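Local atomic coordinates of protection of telomeres protein 1 (PDB entry 5USN), a protein that binds the G-rich single-stranded overhang at the 3' ends of telomeres, protects it, and regulates telomerase and telomere length. Residues A[7-12]-A[100-105]. The protein carries 1 engineered substitution. Numbering follows the deposited sequence.
With nucleotides of chain B.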
# COMPACT_ATOMS: atom_id res chain seq x y z
N SER A 7 -3.40 3.97 9.38
CA SER A 7 -3.48 5.21 10.15
C SER A 7 -2.46 5.24 11.28
O SER A 7 -2.19 6.31 11.83
CB SER A 7 -4.88 5.37 10.73
OG SER A 7 -5.22 4.23 11.50
N GLN A 8 -1.89 4.09 11.64
CA GLN A 8 -0.99 3.99 12.77
C GLN A 8 0.49 3.97 12.38
O GLN A 8 1.34 4.06 13.27
CB GLN A 8 -1.31 2.74 13.58
CG GLN A 8 -2.72 2.72 14.16
CD GLN A 8 -3.17 1.34 14.59
OE1 GLN A 8 -2.70 0.33 14.06
NE2 GLN A 8 -4.10 1.28 15.54
N ILE A 9 0.81 3.86 11.10
CA ILE A 9 2.21 3.67 10.71
C ILE A 9 2.93 5.01 10.72
O ILE A 9 2.35 6.07 10.41
CB ILE A 9 2.33 2.97 9.34
CG1 ILE A 9 1.73 3.82 8.22
CG2 ILE A 9 1.64 1.61 9.39
CD1 ILE A 9 2.01 3.29 6.84
N THR A 10 4.20 4.97 11.06
CA THR A 10 5.05 6.15 11.18
C THR A 10 6.32 5.94 10.37
O THR A 10 6.71 4.81 10.09
CB THR A 10 5.41 6.41 12.65
OG1 THR A 10 6.11 5.28 13.19
CG2 THR A 10 4.15 6.67 13.47
N PRO A 11 6.99 7.02 10.00
CA PRO A 11 8.20 6.88 9.17
C PRO A 11 9.36 6.27 9.94
O PRO A 11 9.47 6.37 11.16
CB PRO A 11 8.51 8.32 8.75
CG PRO A 11 7.87 9.17 9.79
CD PRO A 11 6.64 8.44 10.22
N HIS A 12 10.24 5.61 9.18
CA HIS A 12 11.49 5.05 9.69
C HIS A 12 11.23 3.98 10.74
O HIS A 12 11.94 3.86 11.74
CB HIS A 12 12.39 6.17 10.23
CG HIS A 12 12.64 7.23 9.21
ND1 HIS A 12 12.04 8.47 9.27
CD2 HIS A 12 13.36 7.21 8.07
CE1 HIS A 12 12.42 9.19 8.23
NE2 HIS A 12 13.22 8.45 7.48
N GLY A 100 7.92 15.34 2.00
CA GLY A 100 7.42 15.18 3.34
C GLY A 100 6.34 14.13 3.53
O GLY A 100 5.83 13.99 4.64
N TYR A 101 5.99 13.38 2.49
CA TYR A 101 4.92 12.41 2.58
C TYR A 101 5.46 11.02 2.87
O TYR A 101 6.54 10.64 2.40
CB TYR A 101 4.08 12.38 1.30
CG TYR A 101 3.48 13.72 0.95
CD1 TYR A 101 2.39 14.22 1.65
CD2 TYR A 101 4.02 14.50 -0.07
CE1 TYR A 101 1.85 15.45 1.34
CE2 TYR A 101 3.48 15.72 -0.39
CZ TYR A 101 2.40 16.19 0.32
OH TYR A 101 1.86 17.42 0.01
N LEU A 102 4.68 10.25 3.63
CA LEU A 102 5.08 8.90 4.01
C LEU A 102 4.94 7.97 2.81
O LEU A 102 4.01 8.08 2.02
CB LEU A 102 4.21 8.42 5.17
CG LEU A 102 4.55 7.08 5.84
CD1 LEU A 102 5.91 7.13 6.48
CD2 LEU A 102 3.50 6.72 6.89
N GLU A 103 5.90 7.05 2.68
CA GLU A 103 5.84 6.02 1.65
C GLU A 103 6.43 4.73 2.21
O GLU A 103 7.16 4.75 3.20
CB GLU A 103 6.57 6.45 0.36
CG GLU A 103 8.03 6.86 0.55
CD GLU A 103 8.73 7.21 -0.76
OE1 GLU A 103 8.05 7.34 -1.80
OE2 GLU A 103 9.96 7.36 -0.75
N CYS A 104 6.07 3.62 1.58
CA CYS A 104 6.57 2.30 1.93
C CYS A 104 7.58 1.83 0.89
O CYS A 104 7.45 2.15 -0.30
CB CYS A 104 5.44 1.28 2.04
SG CYS A 104 4.39 1.52 3.48
N ILE A 105 8.57 1.07 1.34
CA ILE A 105 9.69 0.65 0.50
C ILE A 105 9.93 -0.83 0.70
O ILE A 105 10.12 -1.29 1.83
CB ILE A 105 10.97 1.45 0.83
CG1 ILE A 105 10.73 2.95 0.64
CG2 ILE A 105 12.13 0.96 -0.02
CD1 ILE A 105 10.42 3.36 -0.76
P G B 2 18.32 6.71 -8.49
OP1 G B 2 18.91 6.08 -9.70
OP2 G B 2 19.01 7.87 -7.86
O5' G B 2 16.84 7.16 -8.83
C5' G B 2 16.14 6.60 -9.93
C4' G B 2 14.65 6.64 -9.71
O4' G B 2 14.27 5.69 -8.67
C3' G B 2 14.09 7.96 -9.21
O3' G B 2 13.91 8.90 -10.26
C2' G B 2 12.80 7.55 -8.52
O2' G B 2 11.75 7.36 -9.47
C1' G B 2 13.18 6.19 -7.94
N9 G B 2 13.55 6.24 -6.51
C8 G B 2 14.78 5.98 -5.97
N7 G B 2 14.80 6.08 -4.66
C5 G B 2 13.50 6.42 -4.32
C6 G B 2 12.91 6.66 -3.05
O6 G B 2 13.43 6.63 -1.93
N1 G B 2 11.56 6.98 -3.17
C2 G B 2 10.86 7.05 -4.35
N2 G B 2 9.56 7.37 -4.24
N3 G B 2 11.40 6.82 -5.54
C4 G B 2 12.71 6.52 -5.45
P DA B 5 2.28 14.36 -10.16
OP1 DA B 5 1.56 14.48 -11.45
OP2 DA B 5 2.44 15.55 -9.30
O5' DA B 5 1.59 13.20 -9.29
C5' DA B 5 1.14 12.01 -9.93
C4' DA B 5 0.06 11.32 -9.11
O4' DA B 5 0.65 10.76 -7.90
C3' DA B 5 -1.08 12.23 -8.65
O3' DA B 5 -2.34 11.62 -8.90
C2' DA B 5 -0.83 12.45 -7.16
C1' DA B 5 -0.01 11.24 -6.75
N9 DA B 5 1.01 11.53 -5.74
C8 DA B 5 1.91 12.55 -5.75
N7 DA B 5 2.72 12.55 -4.72
C5 DA B 5 2.32 11.45 -3.98
C6 DA B 5 2.78 10.89 -2.77
N6 DA B 5 3.79 11.41 -2.07
N1 DA B 5 2.17 9.78 -2.31
C2 DA B 5 1.16 9.27 -3.03
N3 DA B 5 0.63 9.70 -4.17
C4 DA B 5 1.27 10.80 -4.60
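Leu102 holds CG opposite its own N (chi1 -173°), reaches from its strand toward the loop 7-12 and splits its two methyls between Ile9 and Pro11. A chi1 of 63° sets CG1 of Ile9 between its own N and carbonyl carbon, and this extended arm, long enough to pack on Cys15 and Ile65 too, lies obliquely across the leucine, with Ile9 CG1 3.6 Å from Leu102 CD2. The other methyl, Leu102 CD1, sits 3.5 Å from Pro11 CA and also touches Pro11 CB, the two side chains meeting nearly at right angles. A forked leucine serves two neighbours at once; proline offers an apolar flank from an irregular loop. Cys104, small enough to fit among Phe17, Val92 and Ile65, adds a looser touch, its SG 4.5 Å from Ile9 CD1.

Between Leu102 and Cys104, Glu103 leaves the strand on the side away from the loop, and its extended chain carries the carboxylate to the ribonucleotide G2 of chain B. Two acceptors match two donors: guanine N2 donates to Glu103 OE1 and N1 to Glu103 OE2, each at 2.9 Å, the second almost straight (174°). Salt bridges to Arg66 and Lys95 probably keep the acid ionised and fix its rotation. Replacing the glutamate by an alanine is likely to leave guanine N1 and N2 without these acceptors and remove an anionic partner from Arg66 and Lys95. In this ssDNA-binding OB domain, apolar contacts thus pack the loop before strand 14-26 against strand 102-106, while Glu103 is directed to the guanine.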